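Local structure of putative glycosyltransferase (GalT1) (Streptococcus parasanguinis FW213, 5HEA) at residues Val13-Lys18 and Ser44-Ser49; Lys21-Ser26 and Thr89-Asp94. The protein probably transfers sugar units from nucleotide-activated donors through this C-terminal part, a family 2, GT-A type glycosyltransferase domain followed by a set of helices. All blocks are in the same frame, centred on the assembly; numbering follows the deposited sequence.

Contact 1: residues Val13-Lys18 and Ser44-Ser49; sequences VYNVEK and STDNSS
N15 reaches into the turn S44-N47 with its whole side chain. Its CB lies 3.8 Å from D46 OD2, and its CG, set anti to the carbonyl carbon (chi1 -72°), sits over the centre of the Y14 ring on one face. Beyond it OD1 receives T45 N at 2.7 Å, in the carbonyl plane and on a lone pair, and takes a weak second bond from D46 N. On the other branch, N15 ND2 gives a bond to T45 OG1 at 3.2 Å. Both ends of the amide are thus tied to one residue, which fixes its rotation. The two loops lie at the C-terminal ends of parallel strands 7-13 and 35-41, in the Rossmann-like half of what is, by family, a GT-A fold, where relatives bind the nucleotide. Backbone amides of 15-17 are met by the other loop: N15 N bonds S44 OG (3.0 Å), itself bonded to N41 OD1, and V16 N bonds S48 OG (2.9 Å). E17 N bonds D46 OD2 at 3.1 Å from above the carboxylate plane. D46 OD1, closing an Asx turn, accepts both S48 N and S48 OG from the same face. E17 crosses D46 with the carboxylate planes 13° apart; these like charges lie close, their repulsion probably offset by the N-H donors to each, among them N47 N, 3.1 Å from E17 OE1 on its anti side.

Contact 2: residues Lys21-Ser26 and Thr89-Asp94; sequences KRCLDS and TFVDSD
C23, on helix 20-28, faces the loop that follows strand 87-90, and its CA comes within 5.7 Å of the CA of S93, the nearest CA pair between 21-26 and 89-94. The cysteine makes the largest share of the contact. Its CB rests 3.4 Å from S93 O, while SG, anti to the backbone N (chi1 176°), meets V91 CG1 at 3.8 Å and comes as near, 3.8 Å, to D92 O. V91 answers by directing its CB toward the helix, so thiol and methyl meet in a small apolar contact, while the two carbonyl oxygens border the cysteine. One turn of helix further, S26 OG bonds back to C23 O at 2.8 Å and is also bonded to V97 N, which fastens this part of the helix to strand 96-97.

R22 comes round from the flank. Its chain is extended as far as CD and bends there to place NE (chi3 60°). At the tip, NH2 lies 3.1 Å from D94 O, which stands near the guanidinium plane at its edge. That bond is weak, its N-H...O angle only 134°, and the stronger partner of NH2 is E126 OE2, in a salt bridge.

D92-S93-D94 fits the DXD motif, whose aspartates in GT-A relatives help bind a metal ion and the sugar nucleotide. Here D92 and D94 both start away from the helix at CB: D94 OD2 makes a salt bridge with R218, and D92 OD1 has a long, weak pairing with R76. S93 OG bonds P12 O. Helix 20-28 therefore meets this loop through backbone carbonyls and V91, and not through the carboxylates of the motif.

In the fold
Strand 7-13 lies between 35-41 and 87-90 in the sheet, all three parallel, and the loops that follow them meet here, with helix 20-28 packed against the probable DXD loop. The centres of the two contacts are 13 Å apart and V16 joins them directly: V16 CG1 comes within 3.3 Å of D94 OD1 and V16 CG2 within 3.5 Å of S93 OG. Contact 1 thus borders the DXD loop of contact 2, and by analogy with other GT-A enzymes these loops probably lie at the nucleotide-sugar site. They differ in surroundings: residues 44-49 also touch a second subunit, T45 packing on N273 and S49 on R272 of that chain, whereas no other chain of the assembly touches contact 2.

Contact 1: residues Val13-Lys18 and Ser44-Ser49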
ATOM      1  N   VAL A  13      -9.370 -21.983 -15.660  1.00 23.80           N
ATOM      2  CA  VAL A  13      -9.164 -22.942 -14.582  1.00 19.51           C
ATOM      3  C   VAL A  13      -8.588 -22.220 -13.383  1.00 21.03           C
ATOM      4  O   VAL A  13      -7.471 -21.700 -13.441  1.00 23.72           O
ATOM      5  CB  VAL A  13      -8.197 -24.076 -15.007  1.00 24.88           C
ATOM      6  CG1 VAL A  13      -7.861 -24.973 -13.815  1.00 22.57           C
ATOM      7  CG2 VAL A  13      -8.801 -24.896 -16.130  1.00 28.11           C
ATOM      8  N   TYR A  14      -9.358 -22.168 -12.298  1.00 22.30           N
ATOM      9  CA  TYR A  14      -8.847 -21.660 -11.028  1.00 22.41           C
ATOM     10  C   TYR A  14      -9.395 -22.490  -9.865  1.00 28.27           C
ATOM     11  O   TYR A  14     -10.591 -22.459  -9.579  1.00 27.11           O
ATOM     12  CB  TYR A  14      -9.159 -20.166 -10.823  1.00 30.61           C
ATOM     13  CG  TYR A  14      -8.517 -19.639  -9.548  1.00 27.24           C
ATOM     14  CD1 TYR A  14      -7.138 -19.530  -9.444  1.00 26.00           C
ATOM     15  CD2 TYR A  14      -9.287 -19.294  -8.440  1.00 28.45           C
ATOM     16  CE1 TYR A  14      -6.536 -19.085  -8.286  1.00 30.93           C
ATOM     17  CE2 TYR A  14      -8.691 -18.841  -7.269  1.00 39.95           C
ATOM     18  CZ  TYR A  14      -7.315 -18.739  -7.203  1.00 38.40           C
ATOM     19  OH  TYR A  14      -6.702 -18.291  -6.062  1.00 44.67           O
ATOM     20  N   ASN A  15      -8.508 -23.254  -9.231  1.00 25.58           N
ATOM     21  CA  ASN A  15      -8.824 -24.028  -8.028  1.00 24.59           C
ATOM     22  C   ASN A  15     -10.081 -24.882  -8.151  1.00 25.80           C
ATOM     23  O   ASN A  15     -10.998 -24.790  -7.331  1.00 28.53           O
ATOM     24  CB  ASN A  15      -8.885 -23.123  -6.796  1.00 26.16           C
ATOM     25  CG  ASN A  15      -7.516 -22.644  -6.377  1.00 30.15           C
ATOM     26  OD1 ASN A  15      -6.520 -22.981  -7.010  1.00 27.76           O
ATOM     27  ND2 ASN A  15      -7.454 -21.856  -5.316  1.00 34.35           N
ATOM     28  N   VAL A  16     -10.110 -25.721  -9.181  1.00 24.48           N
ATOM     29  CA  VAL A  16     -11.264 -26.577  -9.431  1.00 25.01           C
ATOM     30  C   VAL A  16     -10.889 -28.057  -9.446  1.00 24.42           C
ATOM     31  O   VAL A  16     -11.462 -28.849 -10.202  1.00 26.58           O
ATOM     32  CB  VAL A  16     -11.960 -26.186 -10.759  1.00 24.27           C
ATOM     33  CG1 VAL A  16     -12.783 -24.917 -10.565  1.00 30.81           C
ATOM     34  CG2 VAL A  16     -10.926 -25.996 -11.880  1.00 24.95           C
ATOM     35  N   GLU A  17      -9.942 -28.434  -8.593  1.00 23.15           N
ATOM     36  CA  GLU A  17      -9.433 -29.813  -8.576  1.00 25.79           C
ATOM     37  C   GLU A  17     -10.525 -30.896  -8.472  1.00 28.30           C
ATOM     38  O   GLU A  17     -10.375 -31.988  -9.013  1.00 29.69           O
ATOM     39  CB  GLU A  17      -8.384 -30.002  -7.471  1.00 29.91           C
ATOM     40  CG  GLU A  17      -8.949 -30.087  -6.058  1.00 38.31           C
ATOM     41  CD  GLU A  17      -7.869 -30.244  -4.987  1.00 49.31           C
ATOM     42  OE1 GLU A  17      -6.661 -30.252  -5.322  1.00 44.95           O
ATOM     43  OE2 GLU A  17      -8.234 -30.355  -3.797  1.00 50.98           O
ATOM     44  N   LYS A  18     -11.619 -30.591  -7.782  1.00 33.16           N
ATOM     45  CA  LYS A  18     -12.672 -31.583  -7.570  1.00 36.60           C
ATOM     46  C   LYS A  18     -13.511 -31.810  -8.824  1.00 33.23           C
ATOM     47  O   LYS A  18     -14.130 -32.857  -8.975  1.00 30.52           O
ATOM     48  CB  LYS A  18     -13.577 -31.169  -6.405  1.00 39.29           C
ATOM     49  CG  LYS A  18     -12.885 -31.171  -5.047  1.00 54.51           C
ATOM     50  CD  LYS A  18     -13.863 -30.876  -3.917  1.00 64.61           C
ATOM     51  CE  LYS A  18     -14.361 -29.439  -3.966  1.00 69.51           C
ATOM     52  NZ  LYS A  18     -15.351 -29.153  -2.889  1.00 74.05           N
ATOM     53  N   SER A  44      -3.717 -21.388 -10.266  1.00 26.73           N
ATOM     54  CA  SER A  44      -4.306 -22.280  -9.264  1.00 23.31           C
ATOM     55  C   SER A  44      -3.302 -22.702  -8.210  1.00 25.42           C
ATOM     56  O   SER A  44      -2.113 -22.871  -8.494  1.00 26.77           O
ATOM     57  CB  SER A  44      -4.869 -23.546  -9.903  1.00 21.86           C
ATOM     58  OG  SER A  44      -5.902 -23.242 -10.813  1.00 23.68           O
ATOM     59  N   THR A  45      -3.795 -22.895  -6.993  1.00 24.93           N
ATOM     60  CA  THR A  45      -2.940 -23.278  -5.880  1.00 28.95           C
ATOM     61  C   THR A  45      -3.291 -24.648  -5.324  1.00 26.48           C
ATOM     62  O   THR A  45      -2.678 -25.097  -4.358  1.00 26.06           O
ATOM     63  CB  THR A  45      -3.020 -22.252  -4.757  1.00 32.68           C
ATOM     64  OG1 THR A  45      -4.396 -22.046  -4.431  1.00 28.90           O
ATOM     65  CG2 THR A  45      -2.429 -20.926  -5.216  1.00 32.64           C
ATOM     66  N   ASP A  46      -4.278 -25.315  -5.920  1.00 26.40           N
ATOM     67  CA  ASP A  46      -4.557 -26.713  -5.579  1.00 32.64           C
ATOM     68  C   ASP A  46      -3.882 -27.648  -6.596  1.00 34.43           C
ATOM     69  O   ASP A  46      -2.805 -27.338  -7.104  1.00 30.91           O
ATOM     70  CB  ASP A  46      -6.071 -26.990  -5.456  1.00 29.01           C
ATOM     71  CG  ASP A  46      -6.843 -26.692  -6.738  1.00 30.87           C
ATOM     72  OD1 ASP A  46      -6.206 -26.331  -7.751  1.00 29.43           O
ATOM     73  OD2 ASP A  46      -8.098 -26.831  -6.737  1.00 29.23           O
ATOM     74  N   ASN A  47      -4.508 -28.776  -6.909  1.00 29.83           N
ATOM     75  CA  ASN A  47      -3.921 -29.713  -7.873  1.00 28.00           C
ATOM     76  C   ASN A  47      -4.358 -29.467  -9.315  1.00 25.61           C
ATOM     77  O   ASN A  47      -4.019 -30.249 -10.200  1.00 28.78           O
ATOM     78  CB  ASN A  47      -4.226 -31.163  -7.473  1.00 27.61           C
ATOM     79  CG  ASN A  47      -3.454 -31.609  -6.236  1.00 33.42           C
ATOM     80  OD1 ASN A  47      -2.247 -31.396  -6.129  1.00 39.40           O
ATOM     81  ND2 ASN A  47      -4.157 -32.227  -5.291  1.00 32.11           N
ATOM     82  N   SER A  48      -5.107 -28.386  -9.550  1.00 24.07           N
ATOM     83  CA  SER A  48      -5.664 -28.107 -10.878  1.00 24.76           C
ATOM     84  C   SER A  48      -4.600 -28.027 -11.972  1.00 22.37           C
ATOM     85  O   SER A  48      -4.793 -28.556 -13.061  1.00 22.42           O
ATOM     86  CB  SER A  48      -6.481 -26.808 -10.874  1.00 25.34           C
ATOM     87  OG  SER A  48      -7.576 -26.882  -9.977  1.00 25.27           O
ATOM     88  N   SER A  49      -3.485 -27.360 -11.682  1.00 22.91           N
ATOM     89  CA  SER A  49      -2.412 -27.196 -12.667  1.00 25.85           C
ATOM     90  C   SER A  49      -1.832 -28.543 -13.094  1.00 27.95           C
ATOM     91  O   SER A  49      -1.526 -28.757 -14.262  1.00 28.96           O
ATOM     92  CB  SER A  49      -1.293 -26.322 -12.100  1.00 27.85           C
ATOM     93  OG  SER A  49      -0.614 -27.002 -11.058  1.00 29.51           O
TER

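Contact 2: residues Lys21-Ser26 and Thr89-Asp94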
ATOM      1  N   LYS A  21     -11.599 -32.910 -13.832  1.00 29.96           N
ATOM      2  CA  LYS A  21     -11.529 -34.156 -14.603  1.00 26.49           C
ATOM      3  C   LYS A  21     -12.877 -34.483 -15.259  1.00 27.88           C
ATOM      4  O   LYS A  21     -12.935 -34.900 -16.414  1.00 25.24           O
ATOM      5  CB  LYS A  21     -11.061 -35.345 -13.728  1.00 34.43           C
ATOM      6  CG  LYS A  21      -9.625 -35.241 -13.188  1.00 47.45           C
ATOM      7  CD  LYS A  21      -9.103 -36.584 -12.634  1.00 52.14           C
ATOM      8  CE  LYS A  21      -9.378 -36.761 -11.138  1.00 60.22           C
ATOM      9  NZ  LYS A  21      -9.015 -38.140 -10.638  1.00 67.63           N
ATOM     10  N   ARG A  22     -13.961 -34.293 -14.514  1.00 29.93           N
ATOM     11  CA  ARG A  22     -15.294 -34.491 -15.069  1.00 31.94           C
ATOM     12  C   ARG A  22     -15.527 -33.566 -16.274  1.00 29.76           C
ATOM     13  O   ARG A  22     -16.019 -34.007 -17.318  1.00 22.71           O
ATOM     14  CB  ARG A  22     -16.362 -34.265 -13.997  1.00 32.42           C
ATOM     15  CG  ARG A  22     -17.776 -34.563 -14.472  1.00 30.97           C
ATOM     16  CD  ARG A  22     -18.775 -34.253 -13.378  1.00 31.03           C
ATOM     17  NE  ARG A  22     -18.724 -32.844 -12.993  1.00 33.66           N
ATOM     18  CZ  ARG A  22     -19.309 -32.349 -11.910  1.00 27.52           C
ATOM     19  NH1 ARG A  22     -19.987 -33.147 -11.091  1.00 33.53           N
ATOM     20  NH2 ARG A  22     -19.224 -31.060 -11.642  1.00 24.47           N
ATOM     21  N   CYS A  23     -15.138 -32.302 -16.142  1.00 24.74           N
ATOM     22  CA  CYS A  23     -15.276 -31.356 -17.251  1.00 24.32           C
ATOM     23  C   CYS A  23     -14.503 -31.834 -18.477  1.00 26.13           C
ATOM     24  O   CYS A  23     -15.068 -31.998 -19.561  1.00 29.99           O
ATOM     25  CB  CYS A  23     -14.798 -29.964 -16.835  1.00 25.11           C
ATOM     26  SG  CYS A  23     -14.830 -28.753 -18.197  1.00 26.72           S
ATOM     27  N   LEU A  24     -13.208 -32.083 -18.296  1.00 30.22           N
ATOM     28  CA  LEU A  24     -12.343 -32.462 -19.401  1.00 21.04           C
ATOM     29  C   LEU A  24     -12.729 -33.808 -20.047  1.00 20.88           C
ATOM     30  O   LEU A  24     -12.650 -33.947 -21.266  1.00 26.81           O
ATOM     31  CB  LEU A  24     -10.875 -32.453 -18.960  1.00 29.23           C
ATOM     32  CG  LEU A  24     -10.334 -31.070 -18.542  1.00 29.64           C
ATOM     33  CD1 LEU A  24      -8.864 -31.139 -18.162  1.00 29.62           C
ATOM     34  CD2 LEU A  24     -10.551 -30.037 -19.635  1.00 30.57           C
ATOM     35  N   ASP A  25     -13.125 -34.792 -19.238  1.00 27.18           N
ATOM     36  CA  ASP A  25     -13.596 -36.076 -19.774  1.00 28.59           C
ATOM     37  C   ASP A  25     -14.798 -35.849 -20.703  1.00 29.40           C
ATOM     38  O   ASP A  25     -14.868 -36.422 -21.794  1.00 32.13           O
ATOM     39  CB  ASP A  25     -13.981 -37.069 -18.650  1.00 29.14           C
ATOM     40  CG  ASP A  25     -12.766 -37.605 -17.861  1.00 44.09           C
ATOM     41  OD1 ASP A  25     -11.615 -37.544 -18.357  1.00 38.69           O
ATOM     42  OD2 ASP A  25     -12.977 -38.106 -16.730  1.00 40.75           O
ATOM     43  N   SER A  26     -15.736 -35.002 -20.282  1.00 28.82           N
ATOM     44  CA  SER A  26     -16.930 -34.743 -21.102  1.00 31.44           C
ATOM     45  C   SER A  26     -16.603 -34.027 -22.424  1.00 31.75           C
ATOM     46  O   SER A  26     -17.280 -34.244 -23.429  1.00 26.12           O
ATOM     47  CB  SER A  26     -18.005 -33.988 -20.309  1.00 27.09           C
ATOM     48  OG  SER A  26     -17.697 -32.611 -20.207  1.00 21.06           O
ATOM     49  N   THR A  89     -15.971 -20.941 -28.256  1.00 20.75           N
ATOM     50  CA  THR A  89     -17.004 -21.250 -27.290  1.00 23.66           C
ATOM     51  C   THR A  89     -16.363 -21.325 -25.906  1.00 23.60           C
ATOM     52  O   THR A  89     -15.148 -21.509 -25.796  1.00 23.70           O
ATOM     53  CB  THR A  89     -17.715 -22.558 -27.677  1.00 22.74           C
ATOM     54  OG1 THR A  89     -18.960 -22.666 -26.975  1.00 32.56           O
ATOM     55  CG2 THR A  89     -16.819 -23.762 -27.377  1.00 25.16           C
ATOM     56  N   PHE A  90     -17.164 -21.141 -24.857  1.00 19.60           N
ATOM     57  CA  PHE A  90     -16.641 -21.114 -23.488  1.00 24.07           C
ATOM     58  C   PHE A  90     -17.241 -22.271 -22.699  1.00 27.11           C
ATOM     59  O   PHE A  90     -18.418 -22.566 -22.852  1.00 23.82           O
ATOM     60  CB  PHE A  90     -16.996 -19.786 -22.792  1.00 17.11           C
ATOM     61  CG  PHE A  90     -16.381 -18.575 -23.447  1.00 24.43           C
ATOM     62  CD1 PHE A  90     -15.075 -18.207 -23.159  1.00 25.22           C
ATOM     63  CD2 PHE A  90     -17.104 -17.819 -24.363  1.00 22.44           C
ATOM     64  CE1 PHE A  90     -14.495 -17.100 -23.776  1.00 23.58           C
ATOM     65  CE2 PHE A  90     -16.533 -16.710 -24.981  1.00 19.79           C
ATOM     66  CZ  PHE A  90     -15.227 -16.359 -24.693  1.00 22.07           C
ATOM     67  N   VAL A  91     -16.435 -22.936 -21.877  1.00 21.88           N
ATOM     68  CA  VAL A  91     -16.945 -23.961 -20.964  1.00 20.63           C
ATOM     69  C   VAL A  91     -16.324 -23.691 -19.592  1.00 27.44           C
ATOM     70  O   VAL A  91     -15.111 -23.521 -19.484  1.00 25.76           O
ATOM     71  CB  VAL A  91     -16.566 -25.394 -21.421  1.00 23.21           C
ATOM     72  CG1 VAL A  91     -16.933 -26.421 -20.344  1.00 22.28           C
ATOM     73  CG2 VAL A  91     -17.259 -25.748 -22.720  1.00 25.76           C
ATOM     74  N   ASP A  92     -17.144 -23.612 -18.551  1.00 21.44           N
ATOM     75  CA  ASP A  92     -16.620 -23.445 -17.198  1.00 22.44           C
ATOM     76  C   ASP A  92     -16.144 -24.785 -16.654  1.00 24.05           C
ATOM     77  O   ASP A  92     -16.776 -25.805 -16.877  1.00 22.96           O
ATOM     78  CB  ASP A  92     -17.659 -22.829 -16.269  1.00 26.48           C
ATOM     79  CG  ASP A  92     -17.872 -21.352 -16.547  1.00 47.15           C
ATOM     80  OD1 ASP A  92     -16.990 -20.725 -17.199  1.00 47.98           O
ATOM     81  OD2 ASP A  92     -18.915 -20.818 -16.114  1.00 51.11           O
ATOM     82  N   SER A  93     -15.030 -24.771 -15.934  1.00 19.13           N
ATOM     83  CA  SER A  93     -14.380 -26.024 -15.559  1.00 26.45           C
ATOM     84  C   SER A  93     -15.095 -26.746 -14.405  1.00 30.20           C
ATOM     85  O   SER A  93     -14.754 -27.884 -14.085  1.00 32.25           O
ATOM     86  CB  SER A  93     -12.893 -25.781 -15.275  1.00 25.27           C
ATOM     87  OG  SER A  93     -12.706 -24.613 -14.502  1.00 28.33           O
ATOM     88  N   ASP A  94     -16.090 -26.076 -13.809  1.00 29.10           N
ATOM     89  CA  ASP A  94     -17.009 -26.656 -12.813  1.00 28.06           C
ATOM     90  C   ASP A  94     -18.117 -27.504 -13.432  1.00 27.86           C
ATOM     91  O   ASP A  94     -18.822 -28.233 -12.725  1.00 26.04           O
ATOM     92  CB  ASP A  94     -17.755 -25.534 -12.095  1.00 40.37           C
ATOM     93  CG  ASP A  94     -16.910 -24.820 -11.098  1.00 54.47           C
ATOM     94  OD1 ASP A  94     -16.002 -25.460 -10.538  1.00 67.66           O
ATOM     95  OD2 ASP A  94     -17.160 -23.623 -10.864  1.00 55.13           O
TER